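Local coordinates for protein CDC25-like phosphatase YCH1 (Saccharomyces cerevisiae, PDB 3FS5) that acts as a protein phosphatase of the MPI (CDC25-like) family, built on a single rhodanese-type domain, at residues Y11-E16 and V120-F125; D50-A55 and R67-R72; Y4-V9 and A100-L105; L29-Q34 and A83-F88. All coordinates share one frame; numbering follows the deposited sequence.

Contact 1: residues Y11-E16 and V120-F125; sequences YLDPTE and VLRGGF
Tyr11 and Leu12 pair with Val120 and Leu121 as parallel strand neighbours at one margin of the central sheet of the rhodanese fold, where strand 10-12 is one of the two outermost strands. Two backbone bonds fix the register: Leu12 N gives its hydrogen to Val120 O at 2.9 Å, and Arg122 N reaches Leu12 O at 2.8 Å. Side chains alternate, Tyr11 and Val120 on one face of the sheet, Leu12 and Leu121 on the other. The Tyr11 ring lies alongside Val120, whose CB sits 3.7 Å from CE2 in an off-centre CH-pi contact, with CG2 also over that ring face. Arg122 runs extended from CG to NE; its CZ stands 3.5 Å from Tyr11 CB, the guanidinium and ring planes 17° apart. Arg122 NH2 comes 3.5 Å from Tyr11 CD2, obliquely to the ring. An alanine here, keeping only CB, would probably leave the guanidinium freer to turn and a gap beside Val120. Arg122 NE holds a water at 2.6 Å, and that water bonds weakly to Asp13 OD2, linking two side chains whose charges lie too far apart for a salt bridge. Beyond the strands, Leu121 CD1 packs 3.7 Å from Pro14 N, where helix 14-23 begins, while a type II turn from Leu121 to Gly124 leads into helix 124-132. Leu17 of helix 14-23 touches both Leu12 and Leu121, Trp128 of helix 124-132 packs on Pro14, and strand 84-88 flanks Leu121 through Phe88.

Contact 2: residues D50-A55 and R67-R72; sequences DGWHYA and RELKHR
The backbones of Tyr54 and Leu69 approach no closer than 7.8 Å between CA atoms, so this contact of helix 63-78 with strand 52-53 and the residue after it is made by side chains. It belongs to the alpha/beta packing of the rhodanese fold, in which a helix covers an outermost strand of the parallel sheet. Leu69 fills the middle: its CD1 stands over the centre of the Tyr54 ring in a CH-pi contact, 3.9 Å from the centroid, and the same methyl meets the edge of the Trp52 ring at CE3, 4.0 Å away. Tyr65 meets the Tyr54 ring, and Leu59 of helix 56-61 touches both Tyr54 and Leu69. The guanidinium of Arg72 lies flat on the Trp52 indole, the planes 25° apart, with CZ over the six-membered ring 3.8 Å from its centroid, a cation-pi stack. The chain reaches there by a bend at chi3 (71°), which turns NE back from the extended course. Trp52 NE1 and Arg72 NH1 are both donors and do not bond. The guanidinium is also held at its rim, since Arg72 NH2 donates to Tyr54 OH at 3.1 Å, with the hydroxyl a little out of the guanidinium plane. That hydroxyl is acceptor and donor at once: it passes its own hydrogen to Glu68 OE1 at 3.0 Å, meeting that oxygen on its anti side, 29° out of the carboxylate plane.

Contact 3: residues Y4-V9 and A100-L105; sequences YSITNV and AAMLLL
The bend at chi2 (-55°) sets Met102 SD against Ile6 CD1, and the one at chi3 (-79°) turns Met102 CE to the carbonyl of Tyr4. The Met102 and Ile6 side chains cross at about a right angle, SD lying 3.5 Å from Ile6 CD1, and Met102 CE ends 3.5 Å from Tyr4 O. Val9 joins the same patch: its CG2 meets Ala101 CB at 4.1 Å and Met102 SD at 4.0 Å. In this way the N-terminal segment, with a 3-10 turn at 6-8 just ahead of strand 10-12, lies against helix 96-106 of the rhodanese-like domain. At the far end of the contact Leu105 CD2 packs 3.8 Å from Ser5 O, and the edge of the Tyr4 ring faces the backbone, CE2 standing 3.3 Å from Leu105 O. The Tyr4 hydroxyl is bonded to Leu108 O, and Tyr4 O takes a bond from Arg106 NE. The loop is braced from inside by Asn8, whose backbone N and side-chain ND2 both bond to Ser5 O, the latter at 3.0 Å; ND2 also bonds to Ser3 OG. Inward from the contact, Val9 touches Val120 and Leu105 touches Leu118, both on strand 116-121.

Contact 4: residues L29-Q34 and A83-F88; sequences LREPFQ and ALNVIF
Gln34, Glu31 and Leu84 cover much of the surface buried where strand 33-37 runs parallel to strand 84-88 in the central sheet of the rhodanese fold. The Gln34 backbone takes the middle of the ladder: its N donates to Asn85 O and its O receives Ile87 N, while Asn85 N bonds to Pro32 O, all three at 2.9 to 3.0 Å. The CB of Gln34 lies 4.3 Å from Leu84 CD1, and that methyl also reaches Pro32 CG at 4.0 Å. Ahead of the strand, Glu31 extends beyond CG toward the start of the partner strand, where Ala83 N donates to OE2 at 2.9 Å from above the carboxylate plane, 58° out of it. OE1 forms a salt bridge with Arg117 of strand 116-121. A leucine in place of Glu31 would probably leave Ala83 N without this acceptor and the Arg117 charge without its mate. Strand 84-88 leads to Cys90, chemically modified in this crystal, at what is probably the active-site loop, as in Cdc25-type phosphatases. On the face carrying Phe33 and Asn85, helix 14-23 packs through Met21, Trp20 and Leu17; strand 116-121 bonds to the other edge of 84-88, and helix 63-78 covers the Leu84 and Val86 side through Lys76 and Leu73.

Contacts 1, 2 and 4 all reach the five-stranded parallel sheet, ordered 10-12, 116-121, 84-88, 33-37, 52-53. Contact 1 pairs the first two strands and contact 4 the third and fourth; they meet where Leu121 N lies 3.0 Å from Phe88 O, a probable hydrogen bond. Contact 2 sits at the other margin, its centre about 19 Å from that of contact 1. Contact 3 lies beside the sheet, with Ala101 and Leu104 against Phe88 and Val9 against Val120. Along the chain contact 2 is nested within contact 4, and contact 4 within contacts 1 and 3, which interleave, their segments alternating. The first residues are thus tied to elements from late in the chain.

Contact 1: residues Y11-E16 and V120-F125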
# COMPACT_ATOMS: atom_id res chain seq x y z
N TYR A 11 4.59 -8.57 -5.51
CA TYR A 11 5.47 -7.42 -5.30
C TYR A 11 5.50 -6.49 -6.50
O TYR A 11 5.53 -6.94 -7.65
CB TYR A 11 6.88 -7.89 -4.95
CG TYR A 11 6.94 -8.50 -3.58
CD1 TYR A 11 6.35 -9.74 -3.32
CD2 TYR A 11 7.52 -7.82 -2.51
CE1 TYR A 11 6.33 -10.28 -2.03
CE2 TYR A 11 7.50 -8.34 -1.22
CZ TYR A 11 6.91 -9.57 -0.99
OH TYR A 11 6.88 -10.09 0.28
N LEU A 12 5.50 -5.20 -6.21
CA LEU A 12 5.48 -4.17 -7.24
C LEU A 12 6.67 -3.21 -7.12
O LEU A 12 7.10 -2.88 -6.02
CB LEU A 12 4.17 -3.38 -7.08
CG LEU A 12 3.70 -2.40 -8.15
CD1 LEU A 12 3.33 -3.17 -9.41
CD2 LEU A 12 2.49 -1.64 -7.64
N ASP A 13 7.18 -2.77 -8.27
CA ASP A 13 8.29 -1.82 -8.29
C ASP A 13 7.69 -0.41 -8.34
O ASP A 13 6.59 -0.23 -8.85
CB ASP A 13 9.17 -2.03 -9.53
CG ASP A 13 10.22 -3.12 -9.33
OD1 ASP A 13 10.75 -3.62 -10.34
OD2 ASP A 13 10.54 -3.46 -8.17
N PRO A 14 8.42 0.59 -7.82
CA PRO A 14 7.98 1.99 -7.79
C PRO A 14 7.57 2.51 -9.17
O PRO A 14 6.59 3.25 -9.30
CB PRO A 14 9.20 2.73 -7.25
CG PRO A 14 9.87 1.71 -6.39
CD PRO A 14 9.75 0.45 -7.21
N THR A 15 8.32 2.13 -10.20
CA THR A 15 8.04 2.56 -11.57
C THR A 15 6.67 2.09 -12.05
O THR A 15 5.99 2.80 -12.79
CB THR A 15 9.12 2.08 -12.57
OG1 THR A 15 9.26 0.66 -12.50
CG2 THR A 15 10.47 2.72 -12.24
N GLU A 16 6.26 0.89 -11.64
CA GLU A 16 4.95 0.38 -12.06
C GLU A 16 3.81 1.07 -11.30
O GLU A 16 2.77 1.35 -11.88
CB GLU A 16 4.86 -1.14 -11.89
CG GLU A 16 3.56 -1.70 -12.46
CD GLU A 16 3.62 -3.19 -12.77
OE1 GLU A 16 2.63 -3.72 -13.33
OE2 GLU A 16 4.65 -3.84 -12.45
N VAL A 120 2.93 -5.62 -2.35
CA VAL A 120 3.85 -4.95 -1.45
C VAL A 120 4.77 -4.14 -2.37
O VAL A 120 5.26 -4.66 -3.38
CB VAL A 120 4.72 -5.93 -0.64
CG1 VAL A 120 5.80 -5.16 0.13
CG2 VAL A 120 3.86 -6.73 0.32
N LEU A 121 4.98 -2.87 -2.04
CA LEU A 121 5.84 -2.01 -2.84
C LEU A 121 7.30 -2.25 -2.46
O LEU A 121 7.72 -1.91 -1.34
CB LEU A 121 5.47 -0.55 -2.61
CG LEU A 121 6.33 0.51 -3.30
CD1 LEU A 121 6.18 0.39 -4.82
CD2 LEU A 121 5.89 1.89 -2.84
N ARG A 122 8.08 -2.83 -3.37
CA ARG A 122 9.49 -3.10 -3.09
C ARG A 122 10.26 -1.83 -2.78
O ARG A 122 10.21 -0.85 -3.54
CB ARG A 122 10.16 -3.81 -4.28
CG ARG A 122 9.73 -5.26 -4.50
CD ARG A 122 10.69 -5.96 -5.47
NE ARG A 122 10.29 -7.33 -5.80
CZ ARG A 122 10.34 -8.36 -4.95
NH1 ARG A 122 9.96 -9.56 -5.35
NH2 ARG A 122 10.77 -8.19 -3.70
N GLY A 123 10.98 -1.83 -1.67
CA GLY A 123 11.79 -0.68 -1.31
C GLY A 123 11.17 0.33 -0.37
O GLY A 123 11.88 1.18 0.16
N GLY A 124 9.86 0.25 -0.17
CA GLY A 124 9.18 1.16 0.73
C GLY A 124 9.22 2.61 0.28
O GLY A 124 9.60 2.91 -0.86
N PHE A 125 8.83 3.51 1.17
CA PHE A 125 8.82 4.92 0.83
C PHE A 125 10.21 5.45 0.55
O PHE A 125 10.38 6.38 -0.23
CB PHE A 125 8.17 5.76 1.93
CG PHE A 125 7.90 7.17 1.52
CD1 PHE A 125 6.91 7.45 0.58
CD2 PHE A 125 8.67 8.22 2.01
CE1 PHE A 125 6.70 8.75 0.12
CE2 PHE A 125 8.48 9.53 1.56
CZ PHE A 125 7.49 9.79 0.61
O HOH W 1 9.25 -6.69 -8.06

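Contact 2: residues D50-A55 and R67-R72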
# COMPACT_ATOMS: atom_id res chain seq x y z
N ASP A 50 -2.83 10.27 -1.98
CA ASP A 50 -4.08 9.52 -1.91
C ASP A 50 -4.01 8.17 -1.20
O ASP A 50 -4.97 7.40 -1.23
CB ASP A 50 -4.68 9.34 -3.31
CG ASP A 50 -4.91 10.66 -4.03
OD1 ASP A 50 -5.27 11.66 -3.36
OD2 ASP A 50 -4.74 10.70 -5.26
N GLY A 51 -2.88 7.86 -0.57
CA GLY A 51 -2.78 6.60 0.15
C GLY A 51 -3.43 6.70 1.52
O GLY A 51 -3.71 7.81 1.98
N TRP A 52 -3.69 5.57 2.18
CA TRP A 52 -4.28 5.61 3.52
C TRP A 52 -3.21 5.21 4.53
O TRP A 52 -2.38 4.35 4.26
CB TRP A 52 -5.47 4.66 3.65
CG TRP A 52 -6.62 4.94 2.73
CD1 TRP A 52 -6.90 6.10 2.07
CD2 TRP A 52 -7.66 4.02 2.38
NE1 TRP A 52 -8.05 5.96 1.32
CE2 TRP A 52 -8.54 4.70 1.50
CE3 TRP A 52 -7.94 2.69 2.73
CZ2 TRP A 52 -9.67 4.08 0.95
CZ3 TRP A 52 -9.08 2.08 2.18
CH2 TRP A 52 -9.93 2.78 1.30
N HIS A 53 -3.25 5.84 5.70
CA HIS A 53 -2.28 5.58 6.75
C HIS A 53 -2.86 4.73 7.88
O HIS A 53 -3.68 5.20 8.67
CB HIS A 53 -1.78 6.93 7.29
CG HIS A 53 -0.75 6.83 8.36
ND1 HIS A 53 0.11 5.76 8.48
CD2 HIS A 53 -0.40 7.70 9.34
CE1 HIS A 53 0.94 5.97 9.49
NE2 HIS A 53 0.65 7.14 10.02
N TYR A 54 -2.44 3.46 7.94
CA TYR A 54 -2.87 2.50 8.96
C TYR A 54 -1.63 1.83 9.57
O TYR A 54 -1.09 0.88 9.00
CB TYR A 54 -3.77 1.41 8.36
CG TYR A 54 -5.20 1.86 8.12
CD1 TYR A 54 -5.51 2.70 7.06
CD2 TYR A 54 -6.22 1.47 8.99
CE1 TYR A 54 -6.81 3.15 6.86
CE2 TYR A 54 -7.53 1.92 8.80
CZ TYR A 54 -7.81 2.76 7.73
OH TYR A 54 -9.09 3.23 7.54
N ALA A 55 -1.20 2.33 10.73
CA ALA A 55 -0.01 1.79 11.39
C ALA A 55 -0.06 0.28 11.63
O ALA A 55 -1.03 -0.24 12.17
CB ALA A 55 0.23 2.53 12.71
N ARG A 67 -10.40 -4.52 11.05
CA ARG A 67 -11.74 -4.68 10.51
C ARG A 67 -12.16 -3.40 9.78
O ARG A 67 -12.78 -3.46 8.71
CB ARG A 67 -12.72 -4.97 11.65
CG ARG A 67 -14.16 -5.14 11.21
CD ARG A 67 -15.07 -5.34 12.41
NE ARG A 67 -16.48 -5.42 12.03
CZ ARG A 67 -17.49 -5.47 12.89
NH1 ARG A 67 -17.25 -5.46 14.19
NH2 ARG A 67 -18.74 -5.54 12.45
N GLU A 68 -11.81 -2.25 10.35
CA GLU A 68 -12.13 -0.97 9.73
C GLU A 68 -11.46 -0.84 8.36
O GLU A 68 -12.09 -0.39 7.40
CB GLU A 68 -11.67 0.20 10.62
CG GLU A 68 -11.58 1.52 9.87
CD GLU A 68 -11.03 2.66 10.72
OE1 GLU A 68 -10.55 3.65 10.13
OE2 GLU A 68 -11.09 2.57 11.96
N LEU A 69 -10.19 -1.22 8.28
CA LEU A 69 -9.46 -1.16 7.02
C LEU A 69 -10.11 -2.08 5.99
O LEU A 69 -10.37 -1.67 4.87
CB LEU A 69 -8.00 -1.55 7.22
CG LEU A 69 -7.16 -1.66 5.94
CD1 LEU A 69 -7.19 -0.33 5.19
CD2 LEU A 69 -5.74 -2.08 6.29
N LYS A 70 -10.38 -3.32 6.39
CA LYS A 70 -11.01 -4.30 5.51
C LYS A 70 -12.32 -3.75 4.96
O LYS A 70 -12.57 -3.81 3.75
CB LYS A 70 -11.28 -5.60 6.27
CG LYS A 70 -12.11 -6.62 5.50
CD LYS A 70 -12.42 -7.84 6.36
CE LYS A 70 -13.38 -8.78 5.66
NZ LYS A 70 -13.70 -9.96 6.52
N HIS A 71 -13.16 -3.23 5.85
CA HIS A 71 -14.45 -2.68 5.45
C HIS A 71 -14.27 -1.55 4.43
O HIS A 71 -14.96 -1.53 3.41
CB HIS A 71 -15.20 -2.14 6.67
CG HIS A 71 -16.51 -1.51 6.34
ND1 HIS A 71 -17.62 -2.24 5.98
CD2 HIS A 71 -16.88 -0.21 6.27
CE1 HIS A 71 -18.62 -1.42 5.70
NE2 HIS A 71 -18.20 -0.18 5.87
N ARG A 72 -13.36 -0.62 4.70
CA ARG A 72 -13.14 0.49 3.79
C ARG A 72 -12.69 0.01 2.42
O ARG A 72 -13.17 0.50 1.40
CB ARG A 72 -12.08 1.45 4.34
CG ARG A 72 -12.57 2.39 5.42
CD ARG A 72 -11.53 3.46 5.70
NE ARG A 72 -11.42 4.42 4.60
CZ ARG A 72 -10.55 5.43 4.57
NH1 ARG A 72 -10.52 6.26 3.54
NH2 ARG A 72 -9.69 5.60 5.57

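Contact 3: residues Y4-V9 and A100-L105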
# COMPACT_ATOMS: atom_id res chain seq x y z
N TYR A 4 -4.88 -18.84 1.28
CA TYR A 4 -4.38 -17.96 2.31
C TYR A 4 -2.87 -18.08 2.47
O TYR A 4 -2.31 -17.67 3.48
CB TYR A 4 -5.06 -18.27 3.65
CG TYR A 4 -6.54 -17.96 3.64
CD1 TYR A 4 -7.48 -18.91 3.24
CD2 TYR A 4 -7.00 -16.69 3.99
CE1 TYR A 4 -8.84 -18.61 3.19
CE2 TYR A 4 -8.36 -16.38 3.95
CZ TYR A 4 -9.27 -17.34 3.54
OH TYR A 4 -10.60 -17.02 3.48
N SER A 5 -2.21 -18.62 1.44
CA SER A 5 -0.77 -18.81 1.45
C SER A 5 -0.02 -17.52 1.11
O SER A 5 -0.52 -16.67 0.38
CB SER A 5 -0.37 -19.90 0.45
OG SER A 5 1.04 -19.99 0.32
N ILE A 6 1.18 -17.39 1.65
CA ILE A 6 2.03 -16.23 1.44
C ILE A 6 2.34 -16.00 -0.05
O ILE A 6 2.65 -14.89 -0.46
CB ILE A 6 3.36 -16.38 2.22
CG1 ILE A 6 4.24 -15.14 2.05
CG2 ILE A 6 4.10 -17.63 1.74
CD1 ILE A 6 3.65 -13.89 2.65
N THR A 7 2.24 -17.05 -0.86
CA THR A 7 2.52 -16.94 -2.29
C THR A 7 1.49 -16.06 -3.01
O THR A 7 1.70 -15.67 -4.17
CB THR A 7 2.55 -18.33 -2.97
OG1 THR A 7 1.31 -19.00 -2.77
CG2 THR A 7 3.67 -19.18 -2.40
N ASN A 8 0.39 -15.75 -2.34
CA ASN A 8 -0.65 -14.90 -2.92
C ASN A 8 -0.25 -13.43 -2.90
O ASN A 8 -0.85 -12.61 -3.59
CB ASN A 8 -1.97 -15.08 -2.16
CG ASN A 8 -2.65 -16.38 -2.50
OD1 ASN A 8 -3.05 -16.60 -3.63
ND2 ASN A 8 -2.79 -17.25 -1.50
N VAL A 9 0.74 -13.10 -2.09
CA VAL A 9 1.22 -11.73 -1.98
C VAL A 9 2.22 -11.44 -3.09
O VAL A 9 3.26 -12.10 -3.19
CB VAL A 9 1.89 -11.48 -0.61
CG1 VAL A 9 2.41 -10.05 -0.52
CG2 VAL A 9 0.89 -11.77 0.51
N ALA A 100 1.85 -7.21 6.97
CA ALA A 100 0.61 -6.45 6.99
C ALA A 100 -0.35 -7.05 5.96
O ALA A 100 -1.54 -7.20 6.21
CB ALA A 100 0.87 -4.98 6.67
N ALA A 101 0.19 -7.40 4.79
CA ALA A 101 -0.62 -7.99 3.74
C ALA A 101 -1.22 -9.32 4.20
O ALA A 101 -2.36 -9.63 3.88
CB ALA A 101 0.22 -8.21 2.49
N MET A 102 -0.45 -10.10 4.96
CA MET A 102 -0.94 -11.39 5.46
C MET A 102 -2.06 -11.20 6.48
O MET A 102 -2.97 -12.02 6.57
CB MET A 102 0.21 -12.20 6.09
CG MET A 102 1.16 -12.82 5.07
SD MET A 102 0.31 -13.87 3.85
CE MET A 102 0.05 -15.37 4.78
N LEU A 103 -1.98 -10.12 7.26
CA LEU A 103 -3.00 -9.83 8.26
C LEU A 103 -4.34 -9.60 7.58
O LEU A 103 -5.36 -10.11 8.03
CB LEU A 103 -2.63 -8.58 9.07
CG LEU A 103 -1.58 -8.73 10.18
CD1 LEU A 103 -1.28 -7.37 10.78
CD2 LEU A 103 -2.11 -9.69 11.25
N LEU A 104 -4.32 -8.83 6.49
CA LEU A 104 -5.55 -8.56 5.75
C LEU A 104 -6.04 -9.82 5.07
O LEU A 104 -7.23 -10.14 5.11
CB LEU A 104 -5.32 -7.48 4.69
CG LEU A 104 -6.55 -7.19 3.82
CD1 LEU A 104 -7.64 -6.57 4.69
CD2 LEU A 104 -6.18 -6.26 2.69
N LEU A 105 -5.13 -10.54 4.43
CA LEU A 105 -5.47 -11.77 3.73
C LEU A 105 -6.17 -12.77 4.64
O LEU A 105 -7.20 -13.33 4.28
CB LEU A 105 -4.21 -12.42 3.15
CG LEU A 105 -4.39 -13.73 2.38
CD1 LEU A 105 -5.36 -13.53 1.22
CD2 LEU A 105 -3.04 -14.20 1.86

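Contact 4: residues L29-Q34 and A83-F88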
# COMPACT_ATOMS: atom_id res chain seq x y z
N LEU A 29 -5.39 -4.99 -16.29
CA LEU A 29 -6.84 -5.14 -16.25
C LEU A 29 -7.64 -3.85 -16.05
O LEU A 29 -8.86 -3.88 -15.97
CB LEU A 29 -7.21 -6.14 -15.16
CG LEU A 29 -6.53 -7.51 -15.27
CD1 LEU A 29 -6.79 -8.32 -14.00
CD2 LEU A 29 -7.06 -8.25 -16.49
N ARG A 30 -6.94 -2.72 -15.97
CA ARG A 30 -7.60 -1.44 -15.78
C ARG A 30 -8.43 -1.44 -14.50
O ARG A 30 -9.51 -0.84 -14.45
CB ARG A 30 -8.50 -1.11 -16.97
CG ARG A 30 -7.77 -0.81 -18.27
CD ARG A 30 -8.76 -0.82 -19.42
NE ARG A 30 -9.99 -0.11 -19.06
CZ ARG A 30 -11.16 -0.26 -19.68
NH1 ARG A 30 -12.22 0.43 -19.27
NH2 ARG A 30 -11.26 -1.08 -20.71
N GLU A 31 -7.94 -2.12 -13.47
CA GLU A 31 -8.63 -2.18 -12.19
C GLU A 31 -8.16 -1.07 -11.27
O GLU A 31 -7.09 -0.49 -11.46
CB GLU A 31 -8.38 -3.53 -11.52
CG GLU A 31 -8.79 -4.74 -12.34
CD GLU A 31 -8.52 -6.04 -11.62
OE1 GLU A 31 -7.37 -6.25 -11.18
OE2 GLU A 31 -9.45 -6.87 -11.49
N PRO A 32 -8.95 -0.75 -10.24
CA PRO A 32 -8.58 0.30 -9.30
C PRO A 32 -7.54 -0.21 -8.30
O PRO A 32 -7.33 -1.42 -8.15
CB PRO A 32 -9.90 0.65 -8.63
CG PRO A 32 -10.59 -0.67 -8.57
CD PRO A 32 -10.31 -1.26 -9.94
N PHE A 33 -6.89 0.72 -7.61
CA PHE A 33 -5.88 0.34 -6.62
C PHE A 33 -5.97 1.28 -5.42
O PHE A 33 -6.57 2.34 -5.51
CB PHE A 33 -4.48 0.40 -7.25
CG PHE A 33 -4.07 1.78 -7.69
CD1 PHE A 33 -3.49 2.67 -6.79
CD2 PHE A 33 -4.30 2.21 -8.99
CE1 PHE A 33 -3.14 3.96 -7.18
CE2 PHE A 33 -3.96 3.50 -9.40
CZ PHE A 33 -3.38 4.38 -8.49
N GLN A 34 -5.39 0.86 -4.30
CA GLN A 34 -5.39 1.67 -3.10
C GLN A 34 -4.12 1.41 -2.31
O GLN A 34 -3.83 0.27 -1.94
CB GLN A 34 -6.60 1.37 -2.22
CG GLN A 34 -6.59 2.17 -0.91
CD GLN A 34 -6.61 3.68 -1.15
OE1 GLN A 34 -5.82 4.43 -0.57
NE2 GLN A 34 -7.53 4.13 -2.00
N ALA A 83 -11.43 -6.53 -9.40
CA ALA A 83 -10.82 -6.64 -8.08
C ALA A 83 -10.02 -5.40 -7.72
O ALA A 83 -9.48 -4.72 -8.60
CB ALA A 83 -9.92 -7.87 -8.03
N LEU A 84 -9.96 -5.09 -6.44
CA LEU A 84 -9.20 -3.93 -5.98
C LEU A 84 -7.78 -4.37 -5.67
O LEU A 84 -7.55 -5.37 -4.98
CB LEU A 84 -9.84 -3.33 -4.72
CG LEU A 84 -9.09 -2.19 -4.02
CD1 LEU A 84 -9.17 -0.91 -4.87
CD2 LEU A 84 -9.68 -1.95 -2.64
N ASN A 85 -6.81 -3.63 -6.20
CA ASN A 85 -5.42 -3.95 -5.96
C ASN A 85 -4.92 -3.13 -4.77
O ASN A 85 -4.75 -1.92 -4.86
CB ASN A 85 -4.60 -3.65 -7.21
CG ASN A 85 -5.01 -4.51 -8.37
OD1 ASN A 85 -6.06 -4.30 -8.99
ND2 ASN A 85 -4.20 -5.52 -8.67
N VAL A 86 -4.70 -3.82 -3.65
CA VAL A 86 -4.25 -3.19 -2.42
C VAL A 86 -2.73 -3.24 -2.31
O VAL A 86 -2.14 -4.32 -2.37
CB VAL A 86 -4.87 -3.88 -1.19
CG1 VAL A 86 -4.53 -3.10 0.07
CG2 VAL A 86 -6.38 -3.99 -1.38
N ILE A 87 -2.10 -2.09 -2.13
CA ILE A 87 -0.64 -2.00 -2.04
C ILE A 87 -0.15 -1.56 -0.66
O ILE A 87 -0.43 -0.45 -0.22
CB ILE A 87 -0.10 -1.01 -3.09
CG1 ILE A 87 -0.66 -1.37 -4.47
CG2 ILE A 87 1.41 -1.04 -3.09
CD1 ILE A 87 -0.88 -0.17 -5.35
N PHE A 88 0.60 -2.44 0.00
CA PHE A 88 1.14 -2.15 1.33
C PHE A 88 2.61 -1.75 1.22
O PHE A 88 3.33 -2.28 0.38
CB PHE A 88 1.07 -3.40 2.22
CG PHE A 88 -0.33 -3.83 2.54
CD1 PHE A 88 -1.01 -3.29 3.62
CD2 PHE A 88 -0.97 -4.79 1.76
CE1 PHE A 88 -2.31 -3.69 3.92
CE2 PHE A 88 -2.27 -5.20 2.05
CZ PHE A 88 -2.94 -4.64 3.14